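Local atomic coordinates of dihydrofolate reductase, putative (Aspergillus flavus, PDB entry 6DRS), a protein that probably catalyses the NADPH-dependent reduction of dihydrofolate to tetrahydrofolate, and is caught here with NADP and an antifolate inhibitor in its active site. Residues A[42-47]-A[75-80]; A[101-106]-A[125-130]. All coordinates share one frame; numbering follows the deposited sequence.

Contact 1: residues A[42-47]-A[75-80]; sequences SFFARV and RPLGKR. With H8A (3-{[(3R)-7,9-diamino-3-methyl-2,3-dihydrofuro[2,3-f]quinazolin-4-yl]oxy}benzonitrile), chain G; SO4 (sulfate ion), chain E.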
loop_
_atom_site.group_PDB
_atom_site.type_symbol
_atom_site.label_atom_id
_atom_site.label_comp_id
_atom_site.label_asym_id
_atom_site.label_seq_id
_atom_site.Cartn_x
_atom_site.Cartn_y
_atom_site.Cartn_z
ATOM N N SER A 42 7.856 -3.078 -7.083
ATOM C CA SER A 42 7.453 -2.476 -8.331
ATOM C C SER A 42 5.934 -2.644 -8.531
ATOM O O SER A 42 5.238 -1.731 -9.037
ATOM C CB SER A 42 8.299 -2.982 -9.487
ATOM O OG SER A 42 8.013 -4.342 -9.769
ATOM N N PHE A 43 5.410 -3.788 -8.091
ATOM C CA PHE A 43 3.997 -4.054 -8.152
ATOM C C PHE A 43 3.254 -3.036 -7.283
ATOM O O PHE A 43 2.240 -2.457 -7.699
ATOM C CB PHE A 43 3.667 -5.501 -7.760
ATOM C CG PHE A 43 2.187 -5.783 -7.592
ATOM C CD1 PHE A 43 1.395 -6.146 -8.681
ATOM C CD2 PHE A 43 1.577 -5.715 -6.343
ATOM C CE1 PHE A 43 0.044 -6.434 -8.521
ATOM C CE2 PHE A 43 0.225 -5.982 -6.183
ATOM C CZ PHE A 43 -0.548 -6.336 -7.274
ATOM N N PHE A 44 3.752 -2.827 -6.075
ATOM C CA PHE A 44 3.118 -1.870 -5.164
ATOM C C PHE A 44 3.144 -0.472 -5.792
ATOM O O PHE A 44 2.173 0.251 -5.691
ATOM C CB PHE A 44 3.807 -1.852 -3.796
ATOM C CG PHE A 44 3.363 -0.716 -2.903
ATOM C CD1 PHE A 44 2.224 -0.832 -2.105
ATOM C CD2 PHE A 44 4.096 0.470 -2.844
ATOM C CE1 PHE A 44 1.823 0.215 -1.277
ATOM C CE2 PHE A 44 3.683 1.513 -2.021
ATOM C CZ PHE A 44 2.551 1.386 -1.241
ATOM N N ALA A 45 4.280 -0.129 -6.407
ATOM C CA ALA A 45 4.495 1.196 -6.956
ATOM C C ALA A 45 3.537 1.419 -8.139
ATOM O O ALA A 45 2.773 2.393 -8.134
ATOM C CB ALA A 45 5.948 1.387 -7.342
ATOM N N ARG A 46 3.522 0.486 -9.088
ATOM C CA ARG A 46 2.690 0.617 -10.309
ATOM C C ARG A 46 1.216 0.674 -9.928
ATOM O O ARG A 46 0.499 1.518 -10.417
ATOM C CB ARG A 46 2.889 -0.532 -11.301
ATOM C CG ARG A 46 4.283 -0.580 -11.893
ATOM C CD ARG A 46 4.229 -1.597 -13.022
ATOM N NE ARG A 46 3.776 -2.901 -12.544
ATOM C CZ ARG A 46 4.547 -3.831 -11.990
ATOM N NH1 ARG A 46 5.860 -3.680 -11.935
ATOM N NH2 ARG A 46 3.998 -4.931 -11.516
ATOM N N VAL A 47 0.779 -0.231 -9.061
ATOM C CA VAL A 47 -0.605 -0.296 -8.683
ATOM C C VAL A 47 -1.048 0.964 -7.934
ATOM O O VAL A 47 -2.128 1.476 -8.214
ATOM C CB VAL A 47 -0.901 -1.599 -7.929
ATOM C CG1 VAL A 47 -2.293 -1.596 -7.302
ATOM C CG2 VAL A 47 -0.710 -2.763 -8.900
ATOM N N ARG A 75 10.642 9.881 0.518
ATOM C CA ARG A 75 9.284 10.213 0.911
ATOM C C ARG A 75 9.085 11.742 0.960
ATOM O O ARG A 75 10.076 12.478 1.060
ATOM C CB ARG A 75 8.939 9.487 2.213
ATOM C CG ARG A 75 9.251 10.285 3.468
ATOM C CD ARG A 75 9.277 9.417 4.702
ATOM N NE ARG A 75 9.871 10.244 5.738
ATOM C CZ ARG A 75 10.664 9.804 6.708
ATOM N NH1 ARG A 75 11.021 8.531 6.750
ATOM N NH2 ARG A 75 11.094 10.649 7.631
ATOM N N PRO A 76 7.836 12.238 0.888
ATOM C CA PRO A 76 6.611 11.450 0.583
ATOM C C PRO A 76 6.710 10.782 -0.800
ATOM O O PRO A 76 7.437 11.252 -1.661
ATOM C CB PRO A 76 5.453 12.463 0.624
ATOM C CG PRO A 76 6.046 13.711 1.253
ATOM C CD PRO A 76 7.498 13.658 0.842
ATOM N N LEU A 77 6.054 9.641 -0.975
ATOM C CA LEU A 77 6.268 8.803 -2.170
ATOM C C LEU A 77 5.684 9.509 -3.415
ATOM O O LEU A 77 4.550 10.027 -3.388
ATOM C CB LEU A 77 5.581 7.459 -1.896
ATOM C CG LEU A 77 6.350 6.510 -0.965
ATOM C CD1 LEU A 77 5.490 5.301 -0.645
ATOM C CD2 LEU A 77 7.652 6.056 -1.620
ATOM N N GLY A 78 6.455 9.553 -4.494
ATOM C CA GLY A 78 6.109 10.377 -5.640
ATOM C C GLY A 78 4.915 9.857 -6.432
ATOM O O GLY A 78 4.639 8.634 -6.524
ATOM N N LYS A 79 4.192 10.830 -7.002
ATOM C CA LYS A 79 3.175 10.586 -8.009
ATOM C C LYS A 79 1.912 10.051 -7.355
ATOM O O LYS A 79 1.031 9.537 -8.063
ATOM C CB LYS A 79 3.652 9.640 -9.114
ATOM C CG LYS A 79 4.688 10.256 -10.034
ATOM C CD LYS A 79 5.253 9.313 -11.037
ATOM C CE LYS A 79 6.437 9.953 -11.733
ATOM N NZ LYS A 79 6.552 9.429 -13.112
ATOM N N ARG A 80 1.822 10.201 -6.041
ATOM C CA ARG A 80 0.592 9.885 -5.349
ATOM C C ARG A 80 0.308 10.970 -4.298
ATOM O O ARG A 80 1.174 11.763 -3.960
ATOM C CB ARG A 80 0.718 8.517 -4.678
ATOM C CG ARG A 80 0.523 7.333 -5.616
ATOM C CD ARG A 80 1.413 6.180 -5.209
ATOM N NE ARG A 80 2.835 6.466 -5.410
ATOM C CZ ARG A 80 3.841 5.625 -5.151
ATOM N NH1 ARG A 80 3.608 4.382 -4.740
ATOM N NH2 ARG A 80 5.087 6.034 -5.319
HETATM C C2 H8A G . 6.313 -1.321 0.695
HETATM C C3 H8A G . 5.916 -2.429 -0.060
HETATM C C4 H8A G . 4.567 -2.842 -0.043
HETATM C C5 H8A G . 3.612 -2.169 0.752
HETATM C C6 H8A G . 4.055 -1.043 1.484
HETATM C C7 H8A G . 5.369 -0.662 1.460
HETATM C C8 H8A G . 2.303 -2.595 0.726
HETATM O O1 H8A G . 7.607 -0.896 0.686
HETATM C C10 H8A G . 2.854 -4.301 -0.771
HETATM C C14 H8A G . 8.059 0.201 -0.026
HETATM C C15 H8A G . 9.289 0.786 0.347
HETATM C C16 H8A G . 9.773 1.899 -0.363
HETATM C C17 H8A G . 9.028 2.417 -1.437
HETATM C C18 H8A G . 7.798 1.858 -1.842
HETATM N N9 H8A G . 1.946 -3.663 -0.021
HETATM N N11 H8A G . 4.150 -3.922 -0.762
HETATM N N12 H8A G . 1.302 -1.872 1.505
HETATM N N13 H8A G . 2.508 -5.462 -1.596
HETATM C C19 H8A G . 7.329 0.745 -1.111
HETATM C C20 H8A G . 7.103 2.376 -2.867
HETATM N N21 H8A G . 6.470 2.882 -3.750
HETATM C C22 H8A G . 5.598 0.498 2.315
HETATM C C23 H8A G . 4.244 0.613 3.022
HETATM O O24 H8A G . 3.318 -0.218 2.299
HETATM C C25 H8A G . 5.644 1.731 1.438
HETATM S S SO4 E . 9.105 9.347 -7.739
HETATM O O1 SO4 E . 9.667 8.064 -8.221
HETATM O O2 SO4 E . 7.783 9.560 -8.372
HETATM O O3 SO4 E . 10.006 10.472 -8.098
HETATM O O4 SO4 E . 8.959 9.272 -6.266
#

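Contact 2: residues A[101-106]-A[125-130]; sequences KEKRAK and PITDAI. With SO4 (sulfate ion), chain E.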
loop_
_atom_site.group_PDB
_atom_site.type_symbol
_atom_site.label_atom_id
_atom_site.label_comp_id
_atom_site.label_asym_id
_atom_site.label_seq_id
_atom_site.Cartn_x
_atom_site.Cartn_y
_atom_site.Cartn_z
ATOM N N LYS A 101 8.611 19.523 0.688
ATOM C CA LYS A 101 9.385 20.610 0.051
ATOM C C LYS A 101 10.725 20.086 -0.492
ATOM O O LYS A 101 11.174 20.491 -1.577
ATOM C CB LYS A 101 9.576 21.762 1.046
ATOM C CG LYS A 101 10.295 22.993 0.510
ATOM C CD LYS A 101 10.480 24.092 1.536
ATOM C CE LYS A 101 11.156 25.298 0.920
ATOM N NZ LYS A 101 11.062 26.499 1.793
ATOM N N GLU A 102 11.392 19.223 0.262
ATOM C CA GLU A 102 12.654 18.624 -0.205
ATOM C C GLU A 102 12.364 17.736 -1.430
ATOM O O GLU A 102 13.119 17.697 -2.434
ATOM C CB GLU A 102 13.265 17.874 0.991
ATOM C CG GLU A 102 14.669 17.318 0.792
ATOM C CD GLU A 102 15.586 18.070 -0.152
ATOM O OE1 GLU A 102 15.740 19.308 0.026
ATOM O OE2 GLU A 102 16.149 17.418 -1.068
ATOM N N LYS A 103 11.256 16.997 -1.343
ATOM C CA LYS A 103 10.859 16.072 -2.417
ATOM C C LYS A 103 10.573 16.871 -3.702
ATOM O O LYS A 103 11.036 16.535 -4.812
ATOM C CB LYS A 103 9.646 15.269 -1.935
ATOM C CG LYS A 103 9.075 14.249 -2.907
ATOM C CD LYS A 103 9.916 13.006 -3.089
ATOM C CE LYS A 103 9.237 12.010 -4.005
ATOM N NZ LYS A 103 10.204 11.075 -4.627
ATOM N N ARG A 104 9.819 17.951 -3.534
ATOM C CA ARG A 104 9.476 18.852 -4.669
ATOM C C ARG A 104 10.762 19.295 -5.359
ATOM O O ARG A 104 10.841 19.278 -6.598
ATOM C CB ARG A 104 8.709 20.064 -4.151
ATOM C CG ARG A 104 7.300 19.718 -3.729
ATOM C CD ARG A 104 6.346 20.397 -4.678
ATOM N NE ARG A 104 5.042 20.304 -4.039
ATOM C CZ ARG A 104 4.256 19.260 -4.210
ATOM N NH1 ARG A 104 4.668 18.273 -4.994
ATOM N NH2 ARG A 104 3.080 19.208 -3.612
ATOM N N ALA A 105 11.761 19.623 -4.529
ATOM C CA ALA A 105 13.062 20.074 -5.005
ATOM C C ALA A 105 13.740 18.975 -5.819
ATOM O O ALA A 105 14.234 19.231 -6.911
ATOM C CB ALA A 105 13.918 20.504 -3.838
ATOM N N LYS A 106 13.774 17.758 -5.289
ATOM C CA LYS A 106 14.354 16.632 -6.050
ATOM C C LYS A 106 13.586 16.450 -7.365
ATOM O O LYS A 106 14.176 16.308 -8.427
ATOM C CB LYS A 106 14.291 15.323 -5.252
ATOM C CG LYS A 106 15.133 15.279 -3.986
ATOM C CD LYS A 106 15.643 13.884 -3.689
ATOM C CE LYS A 106 15.629 13.523 -2.218
ATOM N NZ LYS A 106 16.436 14.460 -1.399
ATOM N N PRO A 125 0.179 11.926 -12.808
ATOM C CA PRO A 125 -0.415 12.186 -11.490
ATOM C C PRO A 125 0.496 13.078 -10.634
ATOM O O PRO A 125 1.708 13.107 -10.861
ATOM C CB PRO A 125 -0.628 10.803 -10.848
ATOM C CG PRO A 125 0.258 9.877 -11.636
ATOM C CD PRO A 125 0.464 10.495 -13.004
ATOM N N ILE A 126 -0.073 13.802 -9.683
ATOM C CA ILE A 126 0.749 14.784 -8.968
ATOM C C ILE A 126 1.255 14.178 -7.649
ATOM O O ILE A 126 0.817 13.109 -7.247
ATOM C CB ILE A 126 0.020 16.133 -8.810
ATOM C CG1 ILE A 126 -1.330 16.017 -8.113
ATOM C CG2 ILE A 126 -0.119 16.799 -10.177
ATOM C CD1 ILE A 126 -1.238 15.869 -6.630
ATOM N N THR A 127 2.216 14.833 -7.008
ATOM C CA THR A 127 2.743 14.365 -5.713
ATOM C C THR A 127 2.287 15.337 -4.626
ATOM O O THR A 127 2.508 16.554 -4.761
ATOM C CB THR A 127 4.271 14.377 -5.744
ATOM O OG1 THR A 127 4.692 13.597 -6.865
ATOM C CG2 THR A 127 4.887 13.862 -4.464
ATOM N N ASP A 128 1.649 14.815 -3.584
ATOM C CA ASP A 128 1.272 15.631 -2.456
ATOM C C ASP A 128 1.414 14.822 -1.152
ATOM O O ASP A 128 1.437 13.584 -1.184
ATOM C CB ASP A 128 -0.164 16.124 -2.598
ATOM C CG ASP A 128 -0.493 17.328 -1.723
ATOM O OD1 ASP A 128 0.447 18.033 -1.290
ATOM O OD2 ASP A 128 -1.687 17.540 -1.457
ATOM N N ALA A 129 1.453 15.521 -0.011
ATOM C CA ALA A 129 1.373 14.889 1.302
ATOM C C ALA A 129 0.510 15.751 2.210
ATOM O O ALA A 129 0.699 16.959 2.253
ATOM C CB ALA A 129 2.742 14.701 1.885
ATOM N N ILE A 130 -0.416 15.118 2.912
ATOM C CA ILE A 130 -1.241 15.803 3.884
ATOM C C ILE A 130 -1.378 14.933 5.145
ATOM O O ILE A 130 -1.252 13.705 5.090
ATOM C CB ILE A 130 -2.608 16.158 3.287
ATOM C CG1 ILE A 130 -3.454 14.911 3.056
ATOM C CG2 ILE A 130 -2.420 16.928 1.993
ATOM C CD1 ILE A 130 -4.652 15.149 2.144
HETATM S S SO4 E . 9.105 9.347 -7.739
HETATM O O1 SO4 E . 9.667 8.064 -8.221
HETATM O O2 SO4 E . 7.783 9.560 -8.372
HETATM O O3 SO4 E . 10.006 10.472 -8.098
HETATM O O4 SO4 E . 8.959 9.272 -6.266
#

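Contact 1: residues A[42-47]-A[75-80]
Phe44 overlaps the fused quinazoline rings of the inhibitor H8A with one face of its ring, H8A C5 lying 3.4 Å above the plane and displaced toward the rim. CG stands anti to the backbone N (chi1 170°), which sends the ring off the helix beneath the inhibitor. The rim of the same ring meets the other segment: CE2 is 4.4 Å from Leu77 CD1, which arrives at the edge, and 4.0 Å from Arg80 NH1, which comes in obliquely. Ala45 adds its CA, also touched by Arg80 NH1. The benzonitrile arm of H8A runs between helix and loop. Leu77 CD2 packs on its phenyl carbon C17 at 3.9 Å, while Arg80 NH1 gives the nitrile N21 a weak, fairly straight hydrogen bond of 3.4 Å. The arginine chain, bent at chi2 and chi3, folds back so that NE and NH2 both hold Gly78 O side-on within the Leu77 to Arg80 type II turn, fixing the guanidinium plane; NH1 is also bonded to Thr48. The pocket wall thus joins helix 38-49 to the loop leading into strand 81-85, with Met60 of strand 57-63 against Phe44, Leu77 and Arg80.

Contact 2: residues A[101-106]-A[125-130]
Lys103 and Arg104 reach from helix 89-116 to the start of strand 128-132, within a beta-alpha-beta crossover of the dihydrofolate reductase fold: the helix links strand 81-85 to its parallel neighbour 128-132. Along the helix surface Glu102 OE2 makes a salt bridge with Lys106 NZ one turn on, at 3.0 Å. Lys103 points toward 125-130, where its CG has a distant contact, 4.5 Å, with Thr127 CG2. The bend at chi2 (73°) takes the amine on to a sulfate ion, probably from the crystallisation liquor, and NZ donates a hydrogen bond to sulfate O4 at 2.7 Å. Arg104 supplies the hydrogen bonds to the residue just ahead of the strand. Its chain also turns at chi2, bringing the guanidinium end-on to a single backbone oxygen, Thr127 O, which accepts from NH1 at 2.8 Å and from NH2 at 2.9 Å and lies almost exactly in the guanidinium plane. NH2 approaches in the plane of the carbonyl, NH1 from above it. Asp128, the first strand residue, has Lys145 of helix 135-146 as its stronger partner through OD2. Its other oxygen, OD1, forms a long salt bridge with Arg104 NH2 at 3.7 Å, the carboxylate and guanidinium planes lying 22° apart.

Contact 1 lines the inhibitor pocket and contact 2 lies outward of it, their centres about 12 Å apart. The loop 75-80 joins them, since it also meets 125-130: Lys79 N is 2.8 Å from Thr127 OG1 and Arg80 O is 3.1 Å from Asp128 N, both probable hydrogen bonds, next to the parallel pairing of strands 81-85 and 128-132. Arg80 turns its side chain to the nitrile of H8A while its backbone bonds to Asp128. Both contacts also share the sulfate ion, bound by Lys103 and weakly by Gly78 N. The Lys103 side chain, the part of contact 2 on the sulfate, is about 9 Å from H8A.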